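Local coordinates for protein mitochondrial import inner membrane translocase subunit TIM21 (Saccharomyces cerevisiae, PDB 2CIU) that helps presequence-carrying proteins cross the mitochondrial inner membrane, as a TIM23 component whose intermembrane-space domain keeps the TOM and TIM23 complexes close together, at residues 13-18 with 74-79; 19-24 with 115-120; 58-63 with 70-75; 87-92 with 103-108. All blocks are in the same frame, centred on the assembly; numbering follows the deposited sequence.

Contact 1 (13-18 with 74-79); sequences RAVSMV and MRFHVE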
# COMPACT_ATOMS: atom_id res chain seq x y z
N ARG A 13 -7.49 3.53 4.91
CA ARG A 13 -8.08 2.26 4.57
C ARG A 13 -7.01 1.25 4.14
O ARG A 13 -7.00 0.09 4.58
CB ARG A 13 -9.09 2.50 3.45
CG ARG A 13 -9.75 1.30 2.89
CD ARG A 13 -10.70 1.81 1.83
NE ARG A 13 -11.27 0.76 1.02
CZ ARG A 13 -11.87 0.98 -0.14
NH1 ARG A 13 -11.98 2.23 -0.59
NH2 ARG A 13 -12.36 -0.03 -0.84
N ALA A 14 -6.10 1.70 3.29
CA ALA A 14 -5.05 0.84 2.78
C ALA A 14 -4.02 0.41 3.83
O ALA A 14 -3.69 -0.76 3.93
CB ALA A 14 -4.35 1.53 1.61
N VAL A 15 -3.54 1.37 4.62
CA VAL A 15 -2.54 1.03 5.62
C VAL A 15 -3.14 0.12 6.69
O VAL A 15 -2.45 -0.73 7.25
CB VAL A 15 -1.92 2.31 6.25
CG1 VAL A 15 -2.93 2.99 7.18
CG2 VAL A 15 -0.64 1.97 6.97
N SER A 16 -4.44 0.28 6.94
CA SER A 16 -5.08 -0.57 7.93
C SER A 16 -5.12 -2.01 7.45
O SER A 16 -4.92 -2.94 8.24
CB SER A 16 -6.49 -0.05 8.23
OG SER A 16 -6.41 1.20 8.88
N MET A 17 -5.36 -2.21 6.16
CA MET A 17 -5.38 -3.56 5.60
C MET A 17 -4.01 -4.22 5.70
O MET A 17 -3.89 -5.40 6.01
CB MET A 17 -5.76 -3.52 4.12
CG MET A 17 -7.16 -3.07 3.82
SD MET A 17 -7.30 -2.94 2.03
CE MET A 17 -6.84 -4.57 1.57
N VAL A 18 -2.98 -3.45 5.39
CA VAL A 18 -1.62 -3.96 5.44
C VAL A 18 -1.21 -4.37 6.84
O VAL A 18 -0.66 -5.44 7.06
CB VAL A 18 -0.64 -2.88 4.92
CG1 VAL A 18 0.80 -3.37 5.03
CG2 VAL A 18 -1.00 -2.51 3.49
N MET A 74 -1.39 5.27 -5.49
CA MET A 74 -0.79 5.77 -4.26
C MET A 74 0.28 4.83 -3.77
O MET A 74 0.10 3.60 -3.78
CB MET A 74 -1.87 5.93 -3.18
CG MET A 74 -1.30 6.37 -1.83
SD MET A 74 -2.59 6.52 -0.55
CE MET A 74 -3.20 8.13 -0.90
N ARG A 75 1.40 5.39 -3.35
CA ARG A 75 2.48 4.59 -2.80
C ARG A 75 2.81 5.13 -1.42
O ARG A 75 2.83 6.34 -1.20
CB ARG A 75 3.71 4.63 -3.70
CG ARG A 75 3.46 3.81 -4.94
CD ARG A 75 4.67 3.64 -5.81
NE ARG A 75 4.31 2.70 -6.87
CZ ARG A 75 5.10 2.35 -7.87
NH1 ARG A 75 6.32 2.86 -7.98
NH2 ARG A 75 4.66 1.47 -8.77
N PHE A 76 3.05 4.22 -0.48
CA PHE A 76 3.43 4.63 0.87
C PHE A 76 4.23 3.51 1.50
O PHE A 76 4.39 2.44 0.92
CB PHE A 76 2.20 5.00 1.72
CG PHE A 76 1.24 3.88 1.95
CD1 PHE A 76 1.41 2.99 3.01
CD2 PHE A 76 0.14 3.71 1.11
CE1 PHE A 76 0.49 1.97 3.24
CE2 PHE A 76 -0.78 2.69 1.32
CZ PHE A 76 -0.61 1.81 2.39
N HIS A 77 4.78 3.75 2.69
CA HIS A 77 5.57 2.72 3.33
C HIS A 77 5.01 2.36 4.68
O HIS A 77 4.31 3.15 5.30
CB HIS A 77 7.00 3.20 3.56
CG HIS A 77 7.79 3.40 2.30
ND1 HIS A 77 7.81 4.60 1.62
CD2 HIS A 77 8.59 2.56 1.61
CE1 HIS A 77 8.60 4.48 0.56
NE2 HIS A 77 9.09 3.26 0.54
N VAL A 78 5.36 1.15 5.12
CA VAL A 78 4.99 0.66 6.45
C VAL A 78 6.32 0.13 6.97
O VAL A 78 7.00 -0.67 6.32
CB VAL A 78 3.93 -0.47 6.39
CG1 VAL A 78 3.71 -1.03 7.80
CG2 VAL A 78 2.61 0.09 5.85
N GLU A 79 6.70 0.61 8.15
CA GLU A 79 7.98 0.25 8.74
C GLU A 79 7.92 -0.42 10.10
O GLU A 79 7.19 0.03 10.98
CB GLU A 79 8.84 1.52 8.87
CG GLU A 79 10.18 1.28 9.56
CD GLU A 79 11.00 2.54 9.78
OE1 GLU A 79 12.06 2.44 10.42
OE2 GLU A 79 10.60 3.63 9.32
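The ring of Phe76 meets helix residues 13-18 with its far end. Ala14 CB sits at the ring edge, close to the ring plane and 3.8 Å from Phe76 CE2. Val15 comes in obliquely, with its backbone N 3.7 Å from Phe76 CZ and its CB 3.9 Å from Phe76 CE1. Phe11, one turn earlier in the helix, adds an edge-to-face ring contact. This is helix-on-sheet packing: helix 6-20 lies across the antiparallel sheet of the intermembrane-space domain, a TIM21-family fold placed in the NTF2 clan. The axes of the two short segments approach to 9.9 Å and cross at -37°.

Phe76 CG stands between its own backbone N and carbonyl carbon (chi1 62°), from where the ring extends to the helix. Val78, two residues on along the same strand, faces the same side. No hydrogen bond joins the segments; the contact is van der Waals packing, carried mostly by apolar carbons. The helix bonds within itself, for instance Val18 N to Ala14 O, while the strand pairs within the sheet, with Leu89, Val87 and Ala85 on one flank and Tyr43 and Lys41 on the other. Nearly all the touching residues are buried, and Met105 of strand 101-108 also packs on Ala14 and Val18. A single methyl of Val78, CG2, receives two helix valines: Val15 CG2 meets it at 3.9 Å, and Val18 CG1 reaches it tip to tip at 4.0 Å.

Contact 2 (19-24 with 115-120); sequences EKNKDI and YYLIKP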
# COMPACT_ATOMS: atom_id res chain seq x y z
N GLU A 19 -1.49 -3.48 7.79
CA GLU A 19 -1.13 -3.69 9.19
C GLU A 19 -1.80 -4.90 9.81
O GLU A 19 -1.21 -5.57 10.67
CB GLU A 19 -1.49 -2.44 9.98
CG GLU A 19 -1.25 -2.54 11.47
CD GLU A 19 -1.74 -1.31 12.19
OE1 GLU A 19 -2.95 -1.01 12.07
OE2 GLU A 19 -0.93 -0.66 12.87
N LYS A 20 -3.02 -5.20 9.39
CA LYS A 20 -3.76 -6.34 9.95
C LYS A 20 -3.48 -7.65 9.24
O LYS A 20 -3.95 -8.71 9.67
CB LYS A 20 -5.26 -6.05 9.93
N ASN A 21 -2.71 -7.61 8.15
CA ASN A 21 -2.43 -8.83 7.41
C ASN A 21 -1.31 -9.64 8.04
O ASN A 21 -0.16 -9.21 8.07
CB ASN A 21 -2.08 -8.49 5.96
CG ASN A 21 -1.88 -9.71 5.11
OD1 ASN A 21 -0.87 -10.41 5.23
ND2 ASN A 21 -2.85 -10.00 4.25
N LYS A 22 -1.65 -10.83 8.54
CA LYS A 22 -0.67 -11.71 9.17
C LYS A 22 0.57 -12.00 8.33
O LYS A 22 1.69 -11.95 8.84
CB LYS A 22 -1.33 -13.04 9.57
N ASP A 23 0.37 -12.30 7.06
CA ASP A 23 1.51 -12.59 6.18
C ASP A 23 2.44 -11.39 6.04
O ASP A 23 3.66 -11.55 6.06
CB ASP A 23 1.04 -13.02 4.79
CG ASP A 23 0.50 -14.45 4.77
OD1 ASP A 23 1.05 -15.31 5.49
OD2 ASP A 23 -0.47 -14.71 4.03
N ILE A 24 1.86 -10.20 5.89
CA ILE A 24 2.67 -8.99 5.75
C ILE A 24 3.44 -8.71 7.03
O ILE A 24 4.62 -8.35 7.00
CB ILE A 24 1.81 -7.75 5.41
CG1 ILE A 24 1.11 -7.95 4.05
CG2 ILE A 24 2.69 -6.51 5.36
CD1 ILE A 24 2.07 -8.16 2.91
N TYR A 115 4.05 -9.28 -2.50
CA TYR A 115 2.83 -9.84 -1.93
C TYR A 115 1.58 -9.06 -2.33
O TYR A 115 1.45 -7.88 -2.02
CB TYR A 115 2.95 -9.86 -0.41
CG TYR A 115 1.89 -10.67 0.28
CD1 TYR A 115 2.16 -11.96 0.73
CD2 TYR A 115 0.61 -10.16 0.46
CE1 TYR A 115 1.18 -12.72 1.35
CE2 TYR A 115 -0.39 -10.92 1.07
CZ TYR A 115 -0.09 -12.19 1.51
OH TYR A 115 -1.08 -12.93 2.11
N TYR A 116 0.66 -9.72 -3.02
CA TYR A 116 -0.57 -9.05 -3.44
C TYR A 116 -1.70 -9.18 -2.43
O TYR A 116 -2.12 -10.29 -2.09
CB TYR A 116 -1.04 -9.60 -4.79
CG TYR A 116 -0.29 -9.03 -5.97
CD1 TYR A 116 -0.80 -7.96 -6.69
CD2 TYR A 116 0.96 -9.54 -6.33
CE1 TYR A 116 -0.09 -7.39 -7.74
CE2 TYR A 116 1.68 -8.98 -7.39
CZ TYR A 116 1.15 -7.90 -8.08
OH TYR A 116 1.86 -7.31 -9.10
N LEU A 117 -2.17 -8.05 -1.93
CA LEU A 117 -3.30 -8.03 -1.02
C LEU A 117 -4.55 -8.05 -1.87
O LEU A 117 -5.56 -8.64 -1.51
CB LEU A 117 -3.28 -6.77 -0.15
CG LEU A 117 -2.23 -6.74 0.96
CD1 LEU A 117 -2.26 -5.38 1.66
CD2 LEU A 117 -2.51 -7.86 1.95
N ILE A 118 -4.48 -7.38 -3.02
CA ILE A 118 -5.61 -7.34 -3.94
C ILE A 118 -5.06 -7.60 -5.33
O ILE A 118 -4.29 -6.80 -5.86
CB ILE A 118 -6.32 -5.97 -3.88
CG1 ILE A 118 -6.92 -5.78 -2.48
CG2 ILE A 118 -7.40 -5.89 -4.96
CD1 ILE A 118 -7.59 -4.47 -2.25
N LYS A 119 -5.44 -8.74 -5.89
CA LYS A 119 -5.00 -9.10 -7.23
C LYS A 119 -5.99 -8.56 -8.23
O LYS A 119 -7.20 -8.76 -8.09
CB LYS A 119 -4.88 -10.62 -7.36
CG LYS A 119 -3.65 -11.20 -6.69
CD LYS A 119 -3.58 -12.70 -6.89
CE LYS A 119 -2.33 -13.28 -6.25
NZ LYS A 119 -2.23 -14.75 -6.47
N PRO A 120 -5.49 -7.88 -9.27
CA PRO A 120 -6.36 -7.31 -10.30
C PRO A 120 -7.23 -8.33 -11.01
O PRO A 120 -6.88 -9.51 -11.11
CB PRO A 120 -5.36 -6.65 -11.26
CG PRO A 120 -4.20 -6.33 -10.38
CD PRO A 120 -4.08 -7.57 -9.54
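Tyr115 OH donates a 2.7 Å hydrogen bond to Asp23 OD2 through the anti lone pair of the carboxylate, the one turned away from the other oxygen. The two side chains cross at about a right angle, with carboxylate and ring planes 55° apart. The bond lies beside a helix N-cap: between helices 6-20 and 22-27, Asn21 caps the second helix by accepting from Ile24 N at its OD1 (2.8 Å). Asn21 CG is anti to the backbone N (chi1 -176°), and the amide beyond it has one end for the cap and the other for the strand side, where ND2 lies 3.2 Å from Leu117 CD2.

Beneath this polar rim the contact is apolar. Ile24 CD1 packs 3.5 Å from Tyr115 CD2, and Leu117 CD2 is also 4.2 Å from Ile24 CG1. Val18 of the first helix touches both Ile24 and Leu117, and so ties the interhelix corner to the core. Leu117 and Ile118 both face Met105 in a classic beta bulge, and the chain turns a corner at Leu117.

Asp23 is exposed and Ile24 buried, and Tyr115 spans the difference in depth. Its phenol oxygen is held at the surface by the carboxylate, whereas the CB end of the ring packs obliquely against the isoleucine, with Tyr115 CG 3.6 Å from Ile24 CD1.

Contact 3 (58-63 with 70-75); sequences IVSTKK and THHYMR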
# COMPACT_ATOMS: atom_id res chain seq x y z
N ILE A 58 1.56 12.09 1.94
CA ILE A 58 0.72 11.02 1.42
C ILE A 58 -0.23 11.64 0.39
O ILE A 58 -1.00 12.55 0.69
CB ILE A 58 -0.08 10.36 2.55
CG1 ILE A 58 0.89 9.61 3.48
CG2 ILE A 58 -1.10 9.38 1.99
CD1 ILE A 58 0.29 9.18 4.80
N VAL A 59 -0.17 11.14 -0.84
CA VAL A 59 -1.01 11.65 -1.92
C VAL A 59 -1.19 10.58 -2.99
O VAL A 59 -0.45 9.60 -3.03
CB VAL A 59 -0.35 12.86 -2.64
CG1 VAL A 59 -0.09 14.00 -1.66
CG2 VAL A 59 0.93 12.42 -3.32
N SER A 60 -2.17 10.78 -3.86
CA SER A 60 -2.37 9.85 -4.97
C SER A 60 -2.17 10.67 -6.24
O SER A 60 -2.23 11.90 -6.21
CB SER A 60 -3.78 9.25 -4.99
OG SER A 60 -4.77 10.24 -5.22
N THR A 61 -1.90 9.97 -7.33
CA THR A 61 -1.76 10.63 -8.62
C THR A 61 -2.87 10.05 -9.49
O THR A 61 -3.26 8.89 -9.31
CB THR A 61 -0.38 10.37 -9.27
OG1 THR A 61 -0.27 11.16 -10.46
CG2 THR A 61 -0.21 8.89 -9.63
N LYS A 62 -3.40 10.85 -10.42
CA LYS A 62 -4.49 10.38 -11.27
C LYS A 62 -4.04 10.09 -12.69
O LYS A 62 -3.18 10.78 -13.22
CB LYS A 62 -5.59 11.43 -11.32
CG LYS A 62 -6.13 11.85 -9.98
CD LYS A 62 -7.03 13.07 -10.16
CE LYS A 62 -7.38 13.75 -8.85
NZ LYS A 62 -6.21 14.51 -8.34
N LYS A 63 -4.65 9.08 -13.30
CA LYS A 63 -4.33 8.72 -14.68
C LYS A 63 -5.57 8.13 -15.35
O LYS A 63 -6.24 7.26 -14.78
CB LYS A 63 -3.16 7.72 -14.72
CG LYS A 63 -2.54 7.53 -16.11
CD LYS A 63 -1.34 6.59 -16.04
CE LYS A 63 -0.66 6.45 -17.39
NZ LYS A 63 -1.61 5.95 -18.42
N THR A 70 -10.95 7.73 -14.45
CA THR A 70 -9.73 8.07 -13.72
C THR A 70 -9.34 7.01 -12.70
O THR A 70 -10.18 6.51 -11.94
CB THR A 70 -9.90 9.41 -13.00
OG1 THR A 70 -10.14 10.44 -13.97
CG2 THR A 70 -8.65 9.76 -12.20
N HIS A 71 -8.06 6.64 -12.69
CA HIS A 71 -7.56 5.68 -11.71
C HIS A 71 -6.63 6.46 -10.78
O HIS A 71 -5.93 7.37 -11.22
CB HIS A 71 -6.75 4.55 -12.37
CG HIS A 71 -7.57 3.63 -13.21
ND1 HIS A 71 -7.32 2.28 -13.29
CD2 HIS A 71 -8.61 3.87 -14.04
CE1 HIS A 71 -8.17 1.73 -14.13
NE2 HIS A 71 -8.97 2.67 -14.60
N HIS A 72 -6.64 6.13 -9.49
CA HIS A 72 -5.78 6.79 -8.53
C HIS A 72 -4.68 5.82 -8.11
O HIS A 72 -4.95 4.65 -7.82
CB HIS A 72 -6.57 7.20 -7.27
CG HIS A 72 -7.58 8.27 -7.51
ND1 HIS A 72 -7.44 9.55 -7.02
CD2 HIS A 72 -8.74 8.26 -8.20
CE1 HIS A 72 -8.47 10.28 -7.40
NE2 HIS A 72 -9.28 9.52 -8.12
N TYR A 73 -3.45 6.30 -8.10
CA TYR A 73 -2.32 5.47 -7.71
C TYR A 73 -1.69 6.10 -6.48
O TYR A 73 -1.50 7.31 -6.42
CB TYR A 73 -1.29 5.40 -8.85
CG TYR A 73 -1.84 4.75 -10.09
CD1 TYR A 73 -1.69 3.39 -10.32
CD2 TYR A 73 -2.54 5.51 -11.02
CE1 TYR A 73 -2.21 2.80 -11.46
CE2 TYR A 73 -3.07 4.93 -12.17
CZ TYR A 73 -2.90 3.58 -12.38
OH TYR A 73 -3.40 3.01 -13.53
N MET A 74 -1.39 5.27 -5.49
CA MET A 74 -0.79 5.77 -4.26
C MET A 74 0.28 4.83 -3.77
O MET A 74 0.10 3.60 -3.78
CB MET A 74 -1.87 5.93 -3.18
CG MET A 74 -1.30 6.37 -1.83
SD MET A 74 -2.59 6.52 -0.55
CE MET A 74 -3.20 8.13 -0.90
N ARG A 75 1.40 5.39 -3.35
CA ARG A 75 2.48 4.59 -2.80
C ARG A 75 2.81 5.13 -1.42
O ARG A 75 2.83 6.34 -1.20
CB ARG A 75 3.71 4.63 -3.70
CG ARG A 75 3.46 3.81 -4.94
CD ARG A 75 4.67 3.64 -5.81
NE ARG A 75 4.31 2.70 -6.87
CZ ARG A 75 5.10 2.35 -7.87
NH1 ARG A 75 6.32 2.86 -7.98
NH2 ARG A 75 4.66 1.47 -8.77
O HOH W 1 1.84 8.20 -4.14
O HOH W 2 1.34 8.61 -0.88
O HOH W 3 -5.20 4.21 -15.64
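Thr61 and Tyr73 satisfy each other's backbone in full: Thr61 N donates to Tyr73 O at 2.8 Å, and Tyr73 N returns the bond to Thr61 O at 2.9 Å. Two residues along, Lys63 and His71 repeat the pattern, Lys63 N to His71 O at 3.0 Å and His71 N to Lys63 O at 2.8 Å. At the other end the strands part and water takes over. One water donates to Val59 O and accepts from Arg75 N; a second accepts from Val59 N and donates to Arg75 O (2.7 Å), so two waters replace a direct backbone pair.

Among the side chains, His72 ND1 donates to Ser60 OG over 3.3 Å, long but nearly straight (170°), with the hydroxyl lying in the imidazole plane. Ser60 OG meets it from between its own backbone N and carbonyl carbon (chi1 65°), and is bonded as well to Asp7 OD1 at the start of helix 6-20. Lys62 runs side by side with His72 and lays CG over the ring face in a CH-pi contact, 4.2 Å from the centroid. The other histidine, His71, has both ring nitrogens engaged, ND1 by Glu90 OE2 and NE2 by Asp65 OD2. Ile58 CG2 packs on Met74 CE at 3.8 Å, and both side chains also touch Phe11 of helix 6-20.

Alternating hydrogen-bonded and non-hydrogen-bonded pairs, closed by a short connection, make strands 60-64 and 70-79 an antiparallel beta hairpin.

Contact 4 (87-92 with 103-108); sequences VHLEAK and INMYVD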
# COMPACT_ATOMS: atom_id res chain seq x y z
N VAL A 87 4.28 -0.01 -0.30
CA VAL A 87 2.93 -0.45 -0.64
C VAL A 87 2.47 0.33 -1.86
O VAL A 87 2.63 1.55 -1.92
CB VAL A 87 1.94 -0.17 0.52
CG1 VAL A 87 0.54 -0.67 0.17
CG2 VAL A 87 2.43 -0.85 1.80
N HIS A 88 1.92 -0.39 -2.84
CA HIS A 88 1.42 0.24 -4.05
C HIS A 88 -0.08 -0.04 -4.11
O HIS A 88 -0.50 -1.17 -3.94
CB HIS A 88 2.09 -0.37 -5.29
CG HIS A 88 1.42 0.01 -6.57
ND1 HIS A 88 1.72 1.16 -7.26
CD2 HIS A 88 0.41 -0.59 -7.25
CE1 HIS A 88 0.93 1.26 -8.31
NE2 HIS A 88 0.12 0.22 -8.33
N LEU A 89 -0.86 1.00 -4.36
CA LEU A 89 -2.30 0.89 -4.45
C LEU A 89 -2.84 1.60 -5.69
O LEU A 89 -2.40 2.69 -6.03
CB LEU A 89 -2.95 1.52 -3.21
CG LEU A 89 -4.47 1.70 -3.18
CD1 LEU A 89 -5.15 0.34 -3.17
CD2 LEU A 89 -4.87 2.51 -1.93
N GLU A 90 -3.77 0.92 -6.37
CA GLU A 90 -4.47 1.48 -7.52
C GLU A 90 -5.95 1.39 -7.15
O GLU A 90 -6.44 0.32 -6.79
CB GLU A 90 -4.24 0.65 -8.78
CG GLU A 90 -4.91 1.29 -10.00
CD GLU A 90 -4.82 0.43 -11.25
OE1 GLU A 90 -3.96 -0.47 -11.30
OE2 GLU A 90 -5.62 0.66 -12.18
N ALA A 91 -6.66 2.51 -7.23
CA ALA A 91 -8.08 2.53 -6.93
C ALA A 91 -8.84 3.29 -8.00
O ALA A 91 -8.25 3.99 -8.82
CB ALA A 91 -8.32 3.18 -5.55
N LYS A 92 -10.16 3.13 -8.02
CA LYS A 92 -10.97 3.84 -8.99
C LYS A 92 -12.34 4.10 -8.41
O LYS A 92 -12.87 3.27 -7.66
CB LYS A 92 -11.08 3.06 -10.30
CG LYS A 92 -12.10 1.95 -10.34
CD LYS A 92 -12.22 1.40 -11.77
CE LYS A 92 -13.30 0.35 -11.89
NZ LYS A 92 -13.41 -0.17 -13.28
N ILE A 103 -8.35 -1.67 -7.02
CA ILE A 103 -8.10 -2.44 -8.23
C ILE A 103 -6.87 -3.34 -8.13
O ILE A 103 -6.87 -4.47 -8.63
CB ILE A 103 -7.89 -1.48 -9.43
CG1 ILE A 103 -9.15 -0.65 -9.65
CG2 ILE A 103 -7.52 -2.27 -10.68
CD1 ILE A 103 -9.00 0.41 -10.72
N ASN A 104 -5.83 -2.86 -7.46
CA ASN A 104 -4.59 -3.60 -7.35
C ASN A 104 -3.89 -3.09 -6.10
O ASN A 104 -3.90 -1.90 -5.84
CB ASN A 104 -3.73 -3.30 -8.59
CG ASN A 104 -2.39 -4.02 -8.58
OD1 ASN A 104 -1.41 -3.54 -9.19
ND2 ASN A 104 -2.33 -5.16 -7.92
N MET A 105 -3.32 -3.99 -5.31
CA MET A 105 -2.60 -3.56 -4.12
C MET A 105 -1.55 -4.60 -3.77
O MET A 105 -1.85 -5.78 -3.61
CB MET A 105 -3.56 -3.34 -2.96
CG MET A 105 -2.85 -2.81 -1.72
SD MET A 105 -4.00 -2.58 -0.34
CE MET A 105 -3.10 -1.40 0.58
N TYR A 106 -0.29 -4.18 -3.70
CA TYR A 106 0.75 -5.11 -3.35
C TYR A 106 1.77 -4.47 -2.43
O TYR A 106 1.81 -3.24 -2.26
CB TYR A 106 1.42 -5.70 -4.61
CG TYR A 106 2.19 -4.72 -5.48
CD1 TYR A 106 3.47 -4.29 -5.13
CD2 TYR A 106 1.62 -4.23 -6.66
CE1 TYR A 106 4.17 -3.38 -5.93
CE2 TYR A 106 2.31 -3.32 -7.46
CZ TYR A 106 3.58 -2.91 -7.10
OH TYR A 106 4.24 -1.99 -7.88
N VAL A 107 2.57 -5.32 -1.81
CA VAL A 107 3.57 -4.87 -0.86
C VAL A 107 4.90 -5.48 -1.18
O VAL A 107 5.01 -6.69 -1.34
CB VAL A 107 3.18 -5.30 0.57
CG1 VAL A 107 4.22 -4.79 1.55
CG2 VAL A 107 1.80 -4.78 0.90
N ASP A 108 5.91 -4.62 -1.28
CA ASP A 108 7.27 -5.06 -1.57
C ASP A 108 8.16 -4.89 -0.35
O ASP A 108 8.39 -3.77 0.09
CB ASP A 108 7.89 -4.23 -2.70
CG ASP A 108 7.36 -4.61 -4.08
OD1 ASP A 108 6.86 -5.73 -4.27
OD2 ASP A 108 7.48 -3.76 -5.00
O HOH W 4 -1.47 -0.81 -10.43
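Tyr106 CG stands between its backbone N and carbonyl carbon (chi1 65°), and the ring beyond it lies with one face by His88 CB, which is 3.7 Å from the ring centroid in a CH-pi contact. His88 CG is anti to its own backbone N (chi1 168°), which puts the start of the imidazole 3.6 Å from Tyr106 CE2. The two rings are near parallel, 21° apart, but slid so far that they barely overlap, with the closest atoms, His88 CD2 and Tyr106 CE2, at 3.3 Å.

Beneath them runs an antiparallel hairpin, His88 and Tyr106 forming one hydrogen-bonded pair and Glu90 and Asn104 another. The pattern is disturbed at a classic beta bulge, where Glu90 O accepts from Ile103 N at 2.8 Å and more weakly from Asn104 N. Ile103 is pressed hard on the neighbouring strand, its CD1 only 3.4 Å from Lys92 CB. The other face of the sheet is apolar: Val87, Leu89, Met105 and Val107 pack together there, and Leu89 and Met105 also touch Ala14 of helix 6-20.

One water ties the polar face, lying in the His88 ring plane 2.8 Å from NE2 and donating to Glu90 OE1 (2.7 Å) and to Asn104 OD1. Glu90 OE2 is taken by His71. His88 ND1 is bonded to Arg75 NE, which can only donate; ND1 therefore acts as an acceptor, consistent with an imidazole that carries no net charge.

Overall arrangement
The four contacts belong to one domain in which N-terminal helices pack against a single antiparallel sheet. Contact 1 lies nearest the centre and sets helix 6-20 on strand 70-79; contact 2 follows the same helix into its successor and reaches the edge strand 115-116, its centre about 10 Å away. Contacts 3 and 4 are hairpins within the sheet, joined because strand 70-79 borders both 60-64 and 84-92. Contacts 2 and 3 lie farthest apart, about 19 Å between centres, on opposite sides of the chain's centre. In sequence, both hairpins are nested inside the loop closed by contact 2, so contact 2 brings the N-terminal helices to the last strand of this TOM-TIM23 linking domain.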